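Inositol 2-dehydrogenase/D-chiro-inositol 3-dehydrogenase (Lactobacillus casei, PDB 4MIE) oxidises myo-inositol and D-chiro-inositol to their keto derivatives, 2-keto-myo-inositol and 1-keto-D-chiro-inositol, probably with NAD(+) as the hydride acceptor. Local coordinates at residues R146-K151 and L261-Y266; P160-A165 and E253-T258; W195-E200 and K232-Q237. All blocks are in the same frame, centred on the assembly; numbering follows the deposited sequence.

Followed from the N terminus, the chain opens all three loops before it closes any of them. Helix 143-152 supplies the first half of contact 1, strand 160-168 that of contact 2, and the end of helix 180-197 that of contact 3. They close in reverse order: strand 235-241 completes contact 3, strand 249-256 completes contact 2, and strand 260-262 with the loop after it completes contact 1. Contact 3 thus lies within contact 2, and contact 2 within contact 1, without crossing. Contact 2 joins two neighbouring strands of the mixed sheet in the C-terminal domain, while contacts 1 and 3 fasten two helices to it and share a bound sulfate.

Contact 1 (R146-K151 and L261-Y266); sequences RALKEK and LQLPNY. With SO4 (sulfate ion), chain U.
Leu-148 of helix 143-152 and Leu-263, just past strand 260-262, have the nearest pair of CA atoms across the contact, 6.8 Å apart, and no hydrogen bond spans the gap. Side chains therefore make the join. Leu-148 points from the helix toward the strand, its CG anti to the backbone N (chi1 -165°), and its CD1 comes down on the peptide link between Gln-262 and Leu-263, 3.6 Å from Leu-263 N. The same methyl meets Leu-263 CD1 at 4.2 Å, and Leu-148 CG rests against Leu-261 CB at 4.2 Å. One helical turn on, Lys-151 crosses Leu-261 at about a right angle, its CG 3.6 Å from Leu-261 CD2; a bend at chi2 (62°) then carries the rest of the lysine chain away from the strand. This is the helix-on-sheet packing of the C-terminal alpha/beta domain in the Gfo/Idh/MocA family. Strand 260-262 is one of the two outermost strands of its sheet within the chain, but Leu-261 and Gln-262 pair with a strand of the second subunit, which carries the sheet across the interface. Were Leu-261 an alanine, the Lys-151 methylenes would lose the branched end they lie against, and a gap would probably open beneath the helix. On the helix surface turned away from the strand, the Arg-146 guanidinium holds a sulfate, probably from the crystallisation liquor, at its edge and in its plane. NH1 of Arg-146 donates to sulfate O2 at 3.0 Å and NH2 to sulfate O1 at 3.2 Å, two bonds that should hold the guanidinium against rotation. Arg-146 NH1 is also bonded to the carbonyl oxygen of Arg-140.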
loop_
_atom_site.group_PDB
_atom_site.type_symbol
_atom_site.label_atom_id
_atom_site.label_comp_id
_atom_site.label_asym_id
_atom_site.label_seq_id
_atom_site.Cartn_x
_atom_site.Cartn_y
_atom_site.Cartn_z
ATOM N N ARG D 146 -5.884 15.048 -12.460
ATOM C CA ARG D 146 -7.233 15.437 -12.830
ATOM C C ARG D 146 -8.300 14.774 -11.973
ATOM O O ARG D 146 -9.241 15.411 -11.552
ATOM C CB ARG D 146 -7.475 15.156 -14.301
ATOM C CG ARG D 146 -6.671 16.027 -15.219
ATOM C CD ARG D 146 -6.989 15.794 -16.660
ATOM N NE ARG D 146 -8.347 16.189 -16.983
ATOM C CZ ARG D 146 -8.749 17.440 -17.144
ATOM N NH1 ARG D 146 -7.906 18.441 -17.008
ATOM N NH2 ARG D 146 -10.007 17.688 -17.436
ATOM N N ALA D 147 -8.119 13.490 -11.719
ATOM C CA ALA D 147 -9.033 12.717 -10.912
ATOM C C ALA D 147 -9.102 13.316 -9.529
ATOM O O ALA D 147 -10.160 13.471 -8.979
ATOM C CB ALA D 147 -8.616 11.262 -10.860
ATOM N N LEU D 148 -7.956 13.670 -8.989
ATOM C CA LEU D 148 -7.919 14.332 -7.704
ATOM C C LEU D 148 -8.717 15.642 -7.729
ATOM O O LEU D 148 -9.540 15.859 -6.871
ATOM C CB LEU D 148 -6.491 14.546 -7.237
ATOM C CG LEU D 148 -6.412 14.899 -5.758
ATOM C CD1 LEU D 148 -5.139 14.381 -5.164
ATOM C CD2 LEU D 148 -6.522 16.386 -5.526
ATOM N N LYS D 149 -8.468 16.484 -8.724
ATOM C CA LYS D 149 -9.184 17.747 -8.870
ATOM C C LYS D 149 -10.687 17.556 -8.984
ATOM O O LYS D 149 -11.434 18.225 -8.308
ATOM C CB LYS D 149 -8.685 18.551 -10.055
ATOM C CG LYS D 149 -9.368 19.910 -10.182
ATOM C CD LYS D 149 -8.904 20.677 -11.377
ATOM C CE LYS D 149 -9.551 22.037 -11.487
ATOM N NZ LYS D 149 -11.001 21.922 -11.628
ATOM N N GLU D 150 -11.097 16.629 -9.841
ATOM C CA GLU D 150 -12.492 16.270 -9.988
ATOM C C GLU D 150 -13.118 16.007 -8.632
ATOM O O GLU D 150 -14.172 16.522 -8.321
ATOM C CB GLU D 150 -12.660 15.008 -10.835
ATOM N N LYS D 151 -12.441 15.187 -7.843
ATOM C CA LYS D 151 -12.954 14.753 -6.573
ATOM C C LYS D 151 -13.045 15.919 -5.595
ATOM O O LYS D 151 -14.026 16.060 -4.886
ATOM C CB LYS D 151 -12.074 13.657 -6.000
ATOM C CG LYS D 151 -12.685 12.909 -4.862
ATOM C CD LYS D 151 -13.946 12.193 -5.278
ATOM C CE LYS D 151 -14.425 11.293 -4.167
ATOM N NZ LYS D 151 -15.812 10.799 -4.300
ATOM N N LEU D 261 -7.561 14.486 0.493
ATOM C CA LEU D 261 -7.378 13.800 -0.765
ATOM C C LEU D 261 -5.897 13.720 -1.069
ATOM O O LEU D 261 -5.166 14.657 -0.846
ATOM C CB LEU D 261 -8.082 14.544 -1.889
ATOM C CG LEU D 261 -9.598 14.467 -1.953
ATOM C CD1 LEU D 261 -10.124 15.515 -2.845
ATOM C CD2 LEU D 261 -10.041 13.117 -2.433
ATOM N N GLN D 262 -5.492 12.593 -1.616
ATOM C CA GLN D 262 -4.098 12.321 -1.889
ATOM C C GLN D 262 -3.879 11.547 -3.194
ATOM O O GLN D 262 -4.609 10.640 -3.528
ATOM C CB GLN D 262 -3.515 11.549 -0.719
ATOM C CG GLN D 262 -2.091 11.227 -0.785
ATOM C CD GLN D 262 -1.637 10.596 0.505
ATOM O OE1 GLN D 262 -1.801 11.166 1.566
ATOM N NE2 GLN D 262 -1.090 9.413 0.417
ATOM N N LEU D 263 -2.853 11.939 -3.910
ATOM C CA LEU D 263 -2.421 11.225 -5.084
ATOM C C LEU D 263 -1.827 9.877 -4.652
ATOM O O LEU D 263 -0.993 9.821 -3.779
ATOM C CB LEU D 263 -1.381 12.055 -5.794
ATOM C CG LEU D 263 -1.243 12.111 -7.289
ATOM C CD1 LEU D 263 -2.528 12.540 -7.931
ATOM C CD2 LEU D 263 -0.153 13.066 -7.583
ATOM N N PRO D 264 -2.281 8.784 -5.266
ATOM C CA PRO D 264 -1.709 7.489 -4.923
ATOM C C PRO D 264 -0.323 7.289 -5.543
ATOM O O PRO D 264 0.118 8.076 -6.362
ATOM C CB PRO D 264 -2.708 6.528 -5.520
ATOM C CG PRO D 264 -3.271 7.231 -6.616
ATOM C CD PRO D 264 -3.269 8.662 -6.337
ATOM N N ASN D 265 0.352 6.227 -5.125
ATOM C CA ASN D 265 1.683 5.903 -5.644
ATOM C C ASN D 265 1.648 5.497 -7.089
ATOM O O ASN D 265 0.740 4.821 -7.522
ATOM C CB ASN D 265 2.377 4.824 -4.822
ATOM C CG ASN D 265 3.010 5.374 -3.575
ATOM O OD1 ASN D 265 3.145 4.679 -2.570
ATOM N ND2 ASN D 265 3.375 6.644 -3.618
ATOM N N TYR D 266 2.642 5.947 -7.833
ATOM C CA TYR D 266 2.675 5.678 -9.246
ATOM C C TYR D 266 3.561 4.490 -9.506
ATOM O O TYR D 266 4.715 4.476 -9.146
ATOM C CB TYR D 266 3.165 6.885 -10.023
ATOM C CG TYR D 266 3.150 6.697 -11.523
ATOM C CD1 TYR D 266 4.249 6.177 -12.193
ATOM C CD2 TYR D 266 2.034 7.028 -12.268
ATOM C CE1 TYR D 266 4.227 6.006 -13.544
ATOM C CE2 TYR D 266 2.007 6.851 -13.628
ATOM C CZ TYR D 266 3.102 6.346 -14.260
ATOM O OH TYR D 266 3.064 6.175 -15.611
HETATM S S SO4 U . -9.889 21.742 -17.271
HETATM O O1 SO4 U . -10.869 20.723 -17.119
HETATM O O2 SO4 U . -8.652 21.328 -16.690
HETATM O O3 SO4 U . -10.307 22.938 -16.650
HETATM O O4 SO4 U . -9.712 22.029 -18.655
#

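Contact 2 (P160-A165 and E253-T258); sequences PLVVRA and EVIGET. With GOL (glycerol), chain K.
Val-163 and Val-254 lie side by side at the apolar centre, pointing the same way, with CG2 of Val-163 4.2 Å from CG2 of Val-254. The other branch of Val-163, CG1, is anti to the backbone N (chi1 178°) and ends beside the carbonyl oxygen of Glu-253. Pro-160 extends the patch, its CB 4.0 Å from Val-254 CG1. On the other face of the sheet, Val-162 packs beside Ile-255, and Ile-255 CD1 reaches 4.1 Å from Arg-164 CG. The strands run antiparallel, at 151°, and the register slips by one residue at a classic beta bulge: Ile-255 O accepts a bond from Leu-161 N at 2.8 Å and a weak one from Val-162 N at 3.3 Å. From the bulge itself, Leu-161 crosses Glu-257 at about a right angle, with its CD2 3.7 Å from Glu-257 CG; the Glu-257 carboxylate turns to the backbone N of Ala-159. At the polar edge, Arg-164 and Glu-253 run side by side without a direct salt bridge, their planar groups 41° apart. A hydroxyl of a glycerol, probably from the crystallisation liquor, links them instead: O3 receives a bond from Arg-164 NH1 at 2.8 Å and donates to Glu-253 OE1 at 2.6 Å. The fourth subunit closes over this face, where its Lys-251 forms a salt bridge with Glu-253 and its Ala-165 O and Gln-237 O take bonds from the Arg-164 guanidinium. Strand 160-168 is flanked in the sheet by strands 249-256 and 235-241, and helix 180-197 packs on the Pro-160 and Val-163 face through Leu-197 and Met-193.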
loop_
_atom_site.group_PDB
_atom_site.type_symbol
_atom_site.label_atom_id
_atom_site.label_comp_id
_atom_site.label_asym_id
_atom_site.label_seq_id
_atom_site.Cartn_x
_atom_site.Cartn_y
_atom_site.Cartn_z
ATOM N N PRO D 160 -10.620 23.580 0.467
ATOM C CA PRO D 160 -9.198 23.312 0.613
ATOM C C PRO D 160 -8.496 24.335 1.503
ATOM O O PRO D 160 -8.491 25.504 1.209
ATOM C CB PRO D 160 -8.685 23.386 -0.824
ATOM C CG PRO D 160 -9.649 24.233 -1.523
ATOM C CD PRO D 160 -10.959 24.023 -0.892
ATOM N N LEU D 161 -7.875 23.858 2.565
ATOM C CA LEU D 161 -7.234 24.717 3.538
ATOM C C LEU D 161 -5.726 24.783 3.371
ATOM O O LEU D 161 -5.138 25.820 3.493
ATOM C CB LEU D 161 -7.572 24.236 4.932
ATOM C CG LEU D 161 -9.042 23.965 5.208
ATOM C CD1 LEU D 161 -9.231 23.568 6.620
ATOM C CD2 LEU D 161 -9.846 25.160 4.874
ATOM N N VAL D 162 -5.127 23.635 3.116
ATOM C CA VAL D 162 -3.692 23.500 2.950
ATOM C C VAL D 162 -3.435 22.477 1.844
ATOM O O VAL D 162 -4.143 21.498 1.717
ATOM C CB VAL D 162 -2.997 23.020 4.247
ATOM C CG1 VAL D 162 -1.509 22.831 4.055
ATOM C CG2 VAL D 162 -3.263 23.959 5.397
ATOM N N VAL D 163 -2.441 22.745 1.027
ATOM C CA VAL D 163 -1.950 21.775 0.085
ATOM C C VAL D 163 -0.504 21.472 0.436
ATOM O O VAL D 163 0.270 22.359 0.688
ATOM C CB VAL D 163 -2.041 22.266 -1.367
ATOM C CG1 VAL D 163 -1.462 21.238 -2.329
ATOM C CG2 VAL D 163 -3.467 22.614 -1.729
ATOM N N ARG D 164 -0.171 20.201 0.487
ATOM C CA ARG D 164 1.200 19.790 0.649
ATOM C C ARG D 164 1.648 18.950 -0.539
ATOM O O ARG D 164 0.978 18.028 -0.954
ATOM C CB ARG D 164 1.387 19.044 1.943
ATOM C CG ARG D 164 0.929 19.808 3.133
ATOM C CD ARG D 164 1.203 19.055 4.364
ATOM N NE ARG D 164 2.123 19.762 5.217
ATOM C CZ ARG D 164 2.632 19.272 6.331
ATOM N NH1 ARG D 164 2.311 18.062 6.726
ATOM N NH2 ARG D 164 3.457 19.993 7.035
ATOM N N ALA D 165 2.780 19.315 -1.098
ATOM C CA ALA D 165 3.263 18.678 -2.293
ATOM C C ALA D 165 4.768 18.460 -2.254
ATOM O O ALA D 165 5.478 19.164 -1.564
ATOM C CB ALA D 165 2.892 19.483 -3.491
ATOM N N GLU D 253 -1.061 16.374 -1.804
ATOM C CA GLU D 253 -2.007 16.163 -0.732
ATOM C C GLU D 253 -2.820 17.435 -0.484
ATOM O O GLU D 253 -2.262 18.485 -0.302
ATOM C CB GLU D 253 -1.282 15.737 0.533
ATOM C CG GLU D 253 -2.163 15.572 1.729
ATOM C CD GLU D 253 -1.396 15.265 3.003
ATOM O OE1 GLU D 253 -0.231 15.609 3.096
ATOM O OE2 GLU D 253 -1.966 14.677 3.912
ATOM N N VAL D 254 -4.136 17.310 -0.490
ATOM C CA VAL D 254 -5.017 18.436 -0.238
ATOM C C VAL D 254 -5.775 18.218 1.055
ATOM O O VAL D 254 -6.525 17.270 1.197
ATOM C CB VAL D 254 -6.011 18.702 -1.400
ATOM C CG1 VAL D 254 -6.951 19.812 -1.056
ATOM C CG2 VAL D 254 -5.269 18.996 -2.677
ATOM N N ILE D 255 -5.533 19.118 1.990
ATOM C CA ILE D 255 -6.189 19.098 3.274
ATOM C C ILE D 255 -7.446 19.974 3.272
ATOM O O ILE D 255 -7.368 21.179 3.105
ATOM C CB ILE D 255 -5.237 19.450 4.414
ATOM C CG1 ILE D 255 -4.163 18.374 4.561
ATOM C CG2 ILE D 255 -5.984 19.564 5.726
ATOM C CD1 ILE D 255 -2.924 18.747 4.002
ATOM N N GLY D 256 -8.586 19.324 3.445
ATOM C CA GLY D 256 -9.887 19.959 3.433
ATOM C C GLY D 256 -10.535 20.052 4.793
ATOM O O GLY D 256 -10.051 19.487 5.737
ATOM N N GLU D 257 -11.639 20.778 4.878
ATOM C CA GLU D 257 -12.319 21.003 6.145
ATOM C C GLU D 257 -12.860 19.723 6.756
ATOM O O GLU D 257 -12.825 19.551 7.951
ATOM C CB GLU D 257 -13.458 22.006 5.975
ATOM C CG GLU D 257 -13.031 23.430 5.734
ATOM C CD GLU D 257 -14.164 24.296 5.230
ATOM O OE1 GLU D 257 -14.993 23.810 4.460
ATOM O OE2 GLU D 257 -14.212 25.461 5.620
ATOM N N THR D 258 -13.360 18.834 5.915
ATOM C CA THR D 258 -13.978 17.605 6.369
ATOM C C THR D 258 -13.260 16.326 5.911
ATOM O O THR D 258 -13.694 15.241 6.216
ATOM C CB THR D 258 -15.420 17.492 5.887
ATOM O OG1 THR D 258 -15.423 17.344 4.475
ATOM C CG2 THR D 258 -16.241 18.699 6.304
HETATM C C1 GOL K . 3.916 13.746 6.078
HETATM O O1 GOL K . 4.055 13.067 4.876
HETATM C C2 GOL K . 2.522 14.323 6.243
HETATM O O2 GOL K . 2.516 15.022 7.444
HETATM C C3 GOL K . 2.228 15.322 5.133
HETATM O O3 GOL K . 1.006 15.955 5.346
#

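Contact 3 (W195-E200 and K232-Q237); sequences WLLDDE and KGTVIQ. With SO4 (sulfate ion), chain U.
Leu-197, in the last turn of helix 180-197, meets Thr-234 and Ile-236 tip to tip, so that the helix end is packed on the hairpin joining strands 224-230 and 235-241 in the C-terminal alpha/beta domain. Its CD1 lies 4.1 Å from Ile-236 CD1 and the same distance from Thr-234 CG2. Asp-198 then leaves the helix with positive phi (50°), and the carboxylate of Asp-199 reaches the hairpin turn. Asp-199 OD2 accepts the backbone N-H of Lys-232 at 3.2 Å through its syn lone pair. The aliphatic part of Lys-232 passes obliquely over the carboxylate, with its CG 3.3 Å from Asp-199 OD2, but its ammonium group extends beyond, making no salt bridge with it. Thr-230 OG1 and a water also bond to Asp-199 OD2; the water donates a second bond to Thr-234 OG1, itself bonded to Pro-160 O on the neighbouring strand. The other oxygen, OD1 of Asp-199, takes the Glu-200 N-H at 2.7 Å, which should limit rotation of the carboxylate. On the flank of the helix, Trp-195 NE1 donates to sulfate O2 at 2.9 Å, the sulfate lying at the indole edge, in the ring plane.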
loop_
_atom_site.group_PDB
_atom_site.type_symbol
_atom_site.label_atom_id
_atom_site.label_comp_id
_atom_site.label_asym_id
_atom_site.label_seq_id
_atom_site.Cartn_x
_atom_site.Cartn_y
_atom_site.Cartn_z
ATOM N N TRP D 195 -4.477 26.366 -11.042
ATOM C CA TRP D 195 -5.414 25.594 -11.832
ATOM C C TRP D 195 -6.215 24.612 -10.980
ATOM O O TRP D 195 -7.412 24.491 -11.137
ATOM C CB TRP D 195 -4.689 24.869 -12.960
ATOM C CG TRP D 195 -5.470 23.781 -13.596
ATOM C CD1 TRP D 195 -6.429 23.903 -14.536
ATOM C CD2 TRP D 195 -5.366 22.397 -13.316
ATOM N NE1 TRP D 195 -6.935 22.690 -14.863
ATOM C CE2 TRP D 195 -6.292 21.741 -14.128
ATOM C CE3 TRP D 195 -4.576 21.645 -12.452
ATOM C CZ2 TRP D 195 -6.444 20.366 -14.110
ATOM C CZ3 TRP D 195 -4.728 20.292 -12.438
ATOM C CH2 TRP D 195 -5.657 19.664 -13.251
ATOM N N LEU D 196 -5.543 23.916 -10.081
ATOM C CA LEU D 196 -6.204 22.964 -9.205
ATOM C C LEU D 196 -7.221 23.595 -8.255
ATOM O O LEU D 196 -8.255 23.040 -8.008
ATOM C CB LEU D 196 -5.175 22.182 -8.397
ATOM C CG LEU D 196 -5.638 21.300 -7.252
ATOM C CD1 LEU D 196 -6.366 20.135 -7.757
ATOM C CD2 LEU D 196 -4.461 20.872 -6.427
ATOM N N LEU D 197 -6.888 24.760 -7.733
ATOM C CA LEU D 197 -7.713 25.425 -6.753
ATOM C C LEU D 197 -8.642 26.472 -7.341
ATOM O O LEU D 197 -9.496 26.976 -6.647
ATOM C CB LEU D 197 -6.837 26.081 -5.727
ATOM C CG LEU D 197 -5.977 25.122 -4.957
ATOM C CD1 LEU D 197 -4.988 25.923 -4.211
ATOM C CD2 LEU D 197 -6.829 24.322 -4.040
ATOM N N ASP D 198 -8.457 26.779 -8.613
ATOM C CA ASP D 198 -9.161 27.874 -9.256
ATOM C C ASP D 198 -9.015 29.117 -8.401
ATOM O O ASP D 198 -9.991 29.693 -7.972
ATOM C CB ASP D 198 -10.636 27.521 -9.452
ATOM C CG ASP D 198 -11.382 28.540 -10.278
ATOM O OD1 ASP D 198 -10.738 29.324 -10.983
ATOM O OD2 ASP D 198 -12.621 28.533 -10.229
ATOM N N ASP D 199 -7.781 29.484 -8.114
ATOM C CA ASP D 199 -7.506 30.575 -7.212
ATOM C C ASP D 199 -6.252 31.280 -7.704
ATOM O O ASP D 199 -5.624 30.829 -8.632
ATOM C CB ASP D 199 -7.340 30.015 -5.798
ATOM C CG ASP D 199 -7.547 31.055 -4.692
ATOM O OD1 ASP D 199 -7.593 32.257 -4.978
ATOM O OD2 ASP D 199 -7.638 30.629 -3.534
ATOM N N GLU D 200 -5.911 32.391 -7.084
ATOM C CA GLU D 200 -4.745 33.168 -7.450
ATOM C C GLU D 200 -3.810 33.362 -6.269
ATOM O O GLU D 200 -4.249 33.398 -5.158
ATOM C CB GLU D 200 -5.158 34.534 -8.014
ATOM N N LYS D 232 -8.122 33.079 -1.471
ATOM C CA LYS D 232 -9.036 32.476 -0.525
ATOM C C LYS D 232 -8.375 31.994 0.761
ATOM O O LYS D 232 -9.040 31.492 1.626
ATOM C CB LYS D 232 -9.783 31.329 -1.187
ATOM C CG LYS D 232 -10.534 31.716 -2.425
ATOM C CD LYS D 232 -11.230 30.549 -3.060
ATOM C CE LYS D 232 -12.033 31.000 -4.220
ATOM N NZ LYS D 232 -13.001 29.974 -4.584
ATOM N N GLY D 233 -7.064 32.122 0.856
ATOM C CA GLY D 233 -6.338 31.807 2.065
ATOM C C GLY D 233 -5.703 30.425 2.166
ATOM O O GLY D 233 -5.152 30.059 3.190
ATOM N N THR D 234 -5.775 29.664 1.090
ATOM C CA THR D 234 -5.172 28.351 1.063
ATOM C C THR D 234 -3.653 28.475 1.105
ATOM O O THR D 234 -3.082 29.265 0.391
ATOM C CB THR D 234 -5.608 27.557 -0.153
ATOM O OG1 THR D 234 -7.028 27.484 -0.202
ATOM C CG2 THR D 234 -5.053 26.190 -0.089
ATOM N N VAL D 235 -3.021 27.713 1.982
ATOM C CA VAL D 235 -1.576 27.693 2.068
ATOM C C VAL D 235 -0.984 26.460 1.407
ATOM O O VAL D 235 -1.355 25.341 1.705
ATOM C CB VAL D 235 -1.096 27.800 3.521
ATOM C CG1 VAL D 235 0.388 27.749 3.590
ATOM C CG2 VAL D 235 -1.581 29.078 4.126
ATOM N N ILE D 236 -0.057 26.693 0.505
ATOM C CA ILE D 236 0.590 25.649 -0.228
ATOM C C ILE D 236 2.042 25.476 0.231
ATOM O O ILE D 236 2.809 26.415 0.224
ATOM C CB ILE D 236 0.550 25.953 -1.714
ATOM C CG1 ILE D 236 -0.900 26.064 -2.196
ATOM C CG2 ILE D 236 1.293 24.922 -2.485
ATOM C CD1 ILE D 236 -1.156 27.114 -3.223
ATOM N N GLN D 237 2.382 24.264 0.643
ATOM C CA GLN D 237 3.740 23.929 1.048
ATOM C C GLN D 237 4.403 22.942 0.074
ATOM O O GLN D 237 4.100 21.771 0.081
ATOM C CB GLN D 237 3.768 23.370 2.473
ATOM C CG GLN D 237 3.379 24.343 3.588
ATOM C CD GLN D 237 3.441 23.738 4.973
ATOM O OE1 GLN D 237 3.170 22.575 5.165
ATOM N NE2 GLN D 237 3.821 24.537 5.934
HETATM S S SO4 U . -9.889 21.742 -17.271
HETATM O O1 SO4 U . -10.869 20.723 -17.119
HETATM O O2 SO4 U . -8.652 21.328 -16.690
HETATM O O3 SO4 U . -10.307 22.938 -16.650
HETATM O O4 SO4 U . -9.712 22.029 -18.655
HETATM O O HOH W 1 -8.181 27.848 -2.794
#